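Local coordinates for maltose/maltodextrin-binding protein (Thermus thermophilus, PDB 2GH9) that binds maltotriose in a ligand pocket and, as a periplasmic binding protein, probably hands such sugars to a membrane transporter, at residues 164-169 against 253-258; 260-265 against 326-331. One frame throughout, in Å; residues are numbered along the deposited sequence.

Contact 1: 164-169 against 253-258. Unlike the reference sequence in segment 253-258: Val254 (reference Ala).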
loop_
_atom_site.group_PDB
_atom_site.type_symbol
_atom_site.label_atom_id
_atom_site.label_comp_id
_atom_site.label_asym_id
_atom_site.label_seq_id
_atom_site.Cartn_x
_atom_site.Cartn_y
_atom_site.Cartn_z
ATOM N N LYS A 164 10.084 11.391 2.044
ATOM C CA LYS A 164 9.379 12.571 1.531
ATOM C C LYS A 164 9.561 13.805 2.434
ATOM O O LYS A 164 9.934 14.882 1.949
ATOM C CB LYS A 164 7.889 12.254 1.321
ATOM C CG LYS A 164 7.093 13.390 0.673
ATOM C CD LYS A 164 5.797 12.887 0.051
ATOM C CE LYS A 164 5.110 13.977 -0.747
ATOM N NZ LYS A 164 5.937 14.387 -1.890
ATOM N N ALA A 165 9.346 13.646 3.734
ATOM C CA ALA A 165 9.600 14.731 4.675
ATOM C C ALA A 165 11.022 15.329 4.485
ATOM O O ALA A 165 11.191 16.547 4.394
ATOM C CB ALA A 165 9.398 14.260 6.116
ATOM N N PHE A 166 12.032 14.467 4.394
ATOM C CA PHE A 166 13.425 14.916 4.292
ATOM C C PHE A 166 13.849 15.392 2.897
ATOM O O PHE A 166 14.948 15.925 2.743
ATOM C CB PHE A 166 14.385 13.840 4.805
ATOM C CG PHE A 166 14.407 13.715 6.300
ATOM C CD1 PHE A 166 15.010 14.705 7.085
ATOM C CD2 PHE A 166 13.854 12.621 6.927
ATOM C CE1 PHE A 166 15.039 14.603 8.452
ATOM C CE2 PHE A 166 13.896 12.507 8.299
ATOM C CZ PHE A 166 14.489 13.520 9.066
ATOM N N GLY A 167 12.989 15.225 1.889
ATOM C CA GLY A 167 13.128 15.977 0.631
ATOM C C GLY A 167 12.899 15.246 -0.677
ATOM O O GLY A 167 13.122 15.825 -1.730
ATOM N N ALA A 168 12.499 13.975 -0.624
ATOM C CA ALA A 168 12.204 13.190 -1.837
ATOM C C ALA A 168 10.753 13.405 -2.251
ATOM O O ALA A 168 9.857 13.013 -1.528
ATOM C CB ALA A 168 12.471 11.681 -1.589
ATOM N N GLU A 169 10.521 14.050 -3.394
ATOM C CA GLU A 169 9.149 14.233 -3.921
ATOM C C GLU A 169 8.494 12.869 -4.188
ATOM O O GLU A 169 7.358 12.611 -3.815
ATOM C CB GLU A 169 9.195 15.064 -5.208
ATOM C CG GLU A 169 7.869 15.248 -5.939
ATOM C CD GLU A 169 6.733 15.768 -5.048
ATOM O OE1 GLU A 169 6.973 16.599 -4.141
ATOM O OE2 GLU A 169 5.578 15.342 -5.276
ATOM N N PRO A 253 3.228 12.471 12.425
ATOM C CA PRO A 253 4.018 13.690 12.600
ATOM C C PRO A 253 5.266 13.776 11.721
ATOM O O PRO A 253 5.869 12.762 11.363
ATOM C CB PRO A 253 4.406 13.680 14.086
ATOM C CG PRO A 253 4.032 12.371 14.626
ATOM C CD PRO A 253 3.006 11.770 13.703
ATOM N N VAL A 254 5.627 15.005 11.372
ATOM C CA VAL A 254 6.783 15.248 10.551
ATOM C C VAL A 254 8.006 14.984 11.423
ATOM O O VAL A 254 8.074 15.473 12.561
ATOM C CB VAL A 254 6.774 16.686 9.982
ATOM C CG1 VAL A 254 7.935 16.911 8.984
ATOM C CG2 VAL A 254 5.459 16.940 9.305
ATOM N N PRO A 255 8.958 14.169 10.913
ATOM C CA PRO A 255 10.158 13.870 11.711
ATOM C C PRO A 255 10.953 15.151 11.992
ATOM O O PRO A 255 10.905 16.096 11.191
ATOM C CB PRO A 255 10.967 12.923 10.821
ATOM C CG PRO A 255 10.053 12.469 9.744
ATOM C CD PRO A 255 8.968 13.485 9.604
ATOM N N PRO A 256 11.682 15.180 13.114
ATOM C CA PRO A 256 12.493 16.338 13.453
ATOM C C PRO A 256 13.665 16.492 12.465
ATOM O O PRO A 256 14.304 15.507 12.092
ATOM C CB PRO A 256 12.986 16.009 14.864
ATOM C CG PRO A 256 12.998 14.510 14.913
ATOM C CD PRO A 256 11.822 14.088 14.095
ATOM N N GLY A 257 13.916 17.719 12.015
ATOM C CA GLY A 257 14.960 17.993 11.018
ATOM C C GLY A 257 14.516 17.971 9.554
ATOM O O GLY A 257 15.257 18.438 8.679
ATOM N N ALA A 258 13.334 17.413 9.285
ATOM C CA ALA A 258 12.777 17.339 7.931
ATOM C C ALA A 258 12.233 18.697 7.492
ATOM O O ALA A 258 11.477 19.338 8.211
ATOM C CB ALA A 258 11.688 16.261 7.844
HETATM O O HOH W 1 15.219 17.854 5.384
#
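One water joins Phe166 to Gly257 across the contact: it donates to Phe166 O at 3.3 Å and, more weakly, to Gly257 O. Apart from this bridge the contact is mainly van der Waals packing of the ring on side chains and backbone. Phe166 CG stands anti to its carbonyl carbon (chi1 -75°), and the ring reaches into the bend of 253-258. Ala258 CB sits over one face, 3.8 Å from the ring centroid and 15° off the normal, a CH-pi contact shifted toward the rim. At the ring edge, near its plane, Phe166 CZ meets Pro256 O at 3.6 Å, while Pro255 CB approaches Phe166 CE2 obliquely at 3.9 Å. Phe198 of helix 189-204 also touches Phe166, Pro255 and Pro256. An alanine in place of Phe166 would probably open a gap between Ala258, Pro255 and Phe198 and cost Ala258 CB its aromatic partner. Beside the ring, Ala165 CB is pressed to 3.5 Å from Ala258 CB, tighter than usual for two carbons, and it also meets Pro255 CD at 3.6 Å. The pairing is that of a helix C-terminus closed by a Schellman motif at Gly167, set against a type II beta turn, Pro255 to Ala258, with Pro256 and Gly257 at its corners.

Contact 2: 260-265 against 326-331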
loop_
_atom_site.group_PDB
_atom_site.type_symbol
_atom_site.label_atom_id
_atom_site.label_comp_id
_atom_site.label_asym_id
_atom_site.label_seq_id
_atom_site.Cartn_x
_atom_site.Cartn_y
_atom_site.Cartn_z
ATOM N N ASN A 260 10.273 19.244 4.865
ATOM C CA ASN A 260 8.930 19.104 4.306
ATOM C C ASN A 260 8.017 18.263 5.186
ATOM O O ASN A 260 8.506 17.441 5.979
ATOM C CB ASN A 260 9.019 18.515 2.902
ATOM C CG ASN A 260 9.713 19.448 1.937
ATOM O OD1 ASN A 260 9.734 20.663 2.152
ATOM N ND2 ASN A 260 10.279 18.902 0.883
ATOM N N PRO A 261 6.688 18.465 5.067
ATOM C CA PRO A 261 5.812 17.585 5.831
ATOM C C PRO A 261 5.919 16.086 5.489
ATOM O O PRO A 261 6.280 15.709 4.369
ATOM C CB PRO A 261 4.406 18.147 5.542
ATOM C CG PRO A 261 4.659 19.583 5.175
ATOM C CD PRO A 261 5.912 19.501 4.348
ATOM N N TRP A 262 5.656 15.243 6.480
ATOM C CA TRP A 262 5.438 13.834 6.230
ATOM C C TRP A 262 4.354 13.659 5.138
ATOM O O TRP A 262 3.328 14.327 5.168
ATOM C CB TRP A 262 5.024 13.113 7.497
ATOM C CG TRP A 262 4.658 11.658 7.277
ATOM C CD1 TRP A 262 5.511 10.592 7.287
ATOM C CD2 TRP A 262 3.341 11.109 7.085
ATOM N NE1 TRP A 262 4.825 9.433 7.072
ATOM C CE2 TRP A 262 3.494 9.714 6.931
ATOM C CE3 TRP A 262 2.054 11.665 6.982
ATOM C CZ2 TRP A 262 2.405 8.858 6.722
ATOM C CZ3 TRP A 262 0.964 10.805 6.745
ATOM C CH2 TRP A 262 1.148 9.426 6.637
ATOM N N GLY A 263 4.595 12.753 4.197
ATOM C CA GLY A 263 3.586 12.373 3.206
ATOM C C GLY A 263 3.842 10.965 2.697
ATOM O O GLY A 263 4.937 10.674 2.196
ATOM N N PRO A 264 2.838 10.085 2.790
ATOM C CA PRO A 264 3.023 8.680 2.389
ATOM C C PRO A 264 2.829 8.437 0.887
ATOM O O PRO A 264 2.304 9.301 0.203
ATOM C CB PRO A 264 1.899 7.972 3.161
ATOM C CG PRO A 264 0.770 9.004 3.118
ATOM C CD PRO A 264 1.460 10.342 3.268
ATOM N N PHE A 265 3.218 7.248 0.408
ATOM C CA PHE A 265 2.753 6.749 -0.878
ATOM C C PHE A 265 1.229 6.583 -0.884
ATOM O O PHE A 265 0.637 6.153 0.102
ATOM C CB PHE A 265 3.354 5.376 -1.216
ATOM C CG PHE A 265 4.774 5.400 -1.732
ATOM C CD1 PHE A 265 5.140 6.222 -2.790
ATOM C CD2 PHE A 265 5.722 4.524 -1.206
ATOM C CE1 PHE A 265 6.432 6.199 -3.308
ATOM C CE2 PHE A 265 7.025 4.485 -1.725
ATOM C CZ PHE A 265 7.378 5.336 -2.775
ATOM N N SER A 326 -9.164 10.997 3.928
ATOM C CA SER A 326 -9.283 12.195 3.081
ATOM C C SER A 326 -8.372 13.338 3.537
ATOM O O SER A 326 -8.052 14.243 2.769
ATOM C CB SER A 326 -10.749 12.692 3.010
ATOM O OG SER A 326 -11.061 13.640 4.039
ATOM N N LYS A 327 -7.947 13.299 4.792
ATOM C CA LYS A 327 -7.054 14.299 5.315
ATOM C C LYS A 327 -5.596 13.854 5.177
ATOM O O LYS A 327 -4.687 14.655 5.358
ATOM C CB LYS A 327 -7.428 14.602 6.772
ATOM C CG LYS A 327 -8.799 15.352 6.915
ATOM C CD LYS A 327 -8.671 16.816 6.436
ATOM C CE LYS A 327 -10.031 17.473 5.998
ATOM N NZ LYS A 327 -10.486 17.096 4.618
ATOM N N VAL A 328 -5.387 12.579 4.852
ATOM C CA VAL A 328 -4.052 12.013 4.691
ATOM C C VAL A 328 -3.663 11.950 3.217
ATOM O O VAL A 328 -2.537 12.304 2.862
ATOM C CB VAL A 328 -3.939 10.603 5.359
ATOM C CG1 VAL A 328 -2.593 9.952 5.028
ATOM C CG2 VAL A 328 -4.151 10.687 6.855
ATOM N N PHE A 329 -4.581 11.531 2.341
ATOM C CA PHE A 329 -4.219 11.358 0.925
ATOM C C PHE A 329 -3.611 12.575 0.247
ATOM O O PHE A 329 -2.685 12.433 -0.535
ATOM C CB PHE A 329 -5.399 10.853 0.073
ATOM C CG PHE A 329 -5.822 9.420 0.366
ATOM C CD1 PHE A 329 -5.045 8.557 1.141
ATOM C CD2 PHE A 329 -7.007 8.940 -0.171
ATOM C CE1 PHE A 329 -5.460 7.259 1.383
ATOM C CE2 PHE A 329 -7.433 7.653 0.076
ATOM C CZ PHE A 329 -6.648 6.798 0.840
ATOM N N PRO A 330 -4.132 13.777 0.522
ATOM C CA PRO A 330 -3.527 14.960 -0.111
ATOM C C PRO A 330 -2.085 15.263 0.282
ATOM O O PRO A 330 -1.422 16.033 -0.414
ATOM C CB PRO A 330 -4.438 16.103 0.343
ATOM C CG PRO A 330 -5.728 15.442 0.660
ATOM C CD PRO A 330 -5.306 14.147 1.326
ATOM N N LEU A 331 -1.610 14.672 1.375
ATOM C CA LEU A 331 -0.208 14.828 1.779
ATOM C C LEU A 331 0.766 13.959 0.964
ATOM O O LEU A 331 1.970 14.226 0.924
ATOM C CB LEU A 331 -0.065 14.490 3.250
ATOM C CG LEU A 331 -0.999 15.190 4.223
ATOM C CD1 LEU A 331 -0.744 14.652 5.617
ATOM C CD2 LEU A 331 -0.887 16.729 4.152
HETATM O O HOH W 2 3.256 16.182 2.307
#
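Val328 and Leu331 meet Trp262 at the edge of its indole, near the ring plane. Among the apolar contacts, Val328 CG1 lies 4.0 Å from Trp262 CZ3; that methyl is anti to the backbone N (chi1 173°), and it also reaches Pro264 CG at 4.0 Å, so one branch of the valine serves both partners. Leu331 CD1 approaches Trp262 CE3 more loosely, at 4.3 Å. Within 260-265 the indole is backed from two residues on: Pro264 CD stands 3.5 Å above the indole plane of Trp262, displaced toward the rim. Ser114 touches Val328 as well.

The two segments run on into strands 265-273 and 333-334, which pair in parallel in the larger sheet, and a backbone hydrogen bond between Pro264 and Ala333 already links them. Because 260-265 follows strand 247-250 of the smaller sheet, the chain here passes from one sheet to the other, consistent with the two-lobed periplasmic binding protein fold, in which the lobes enclose the sugar.

The polar contacts centre on Leu331 O. Gly263 CA approaches this oxygen at 3.4 Å in a CA-H...O contact, with 139° at the hydrogen. A beta carbon at Gly263 would fall only 2.1 Å from Leu331 O, a clash that glycine avoids. A water also donates to Leu331 O at 2.7 Å, and weakly to Trp262 O at 3.4 Å, spanning the two backbones.

In the fold
Contacts 1 and 2 follow one another along the chain, their centres 11 Å apart, and the loop from strand 247-250 to strand 265-273 supplies a segment to each. They also touch directly. Ala165 O, on the helix side of contact 1, probably accepts a hydrogen bond from Asn260 N at 2.9 Å, while Lys164 CD packs against Gly263 O at 3.2 Å. Earlier in helix 156-166, Phe160 stacks its ring with that of Phe265. Contact 1 lies toward the periphery, about 19 Å from the centre of the chain; contact 2 is deeper, at about 14 Å, and its Pro264 side chain is about 11 Å from a bound glucose unit, too far to touch it.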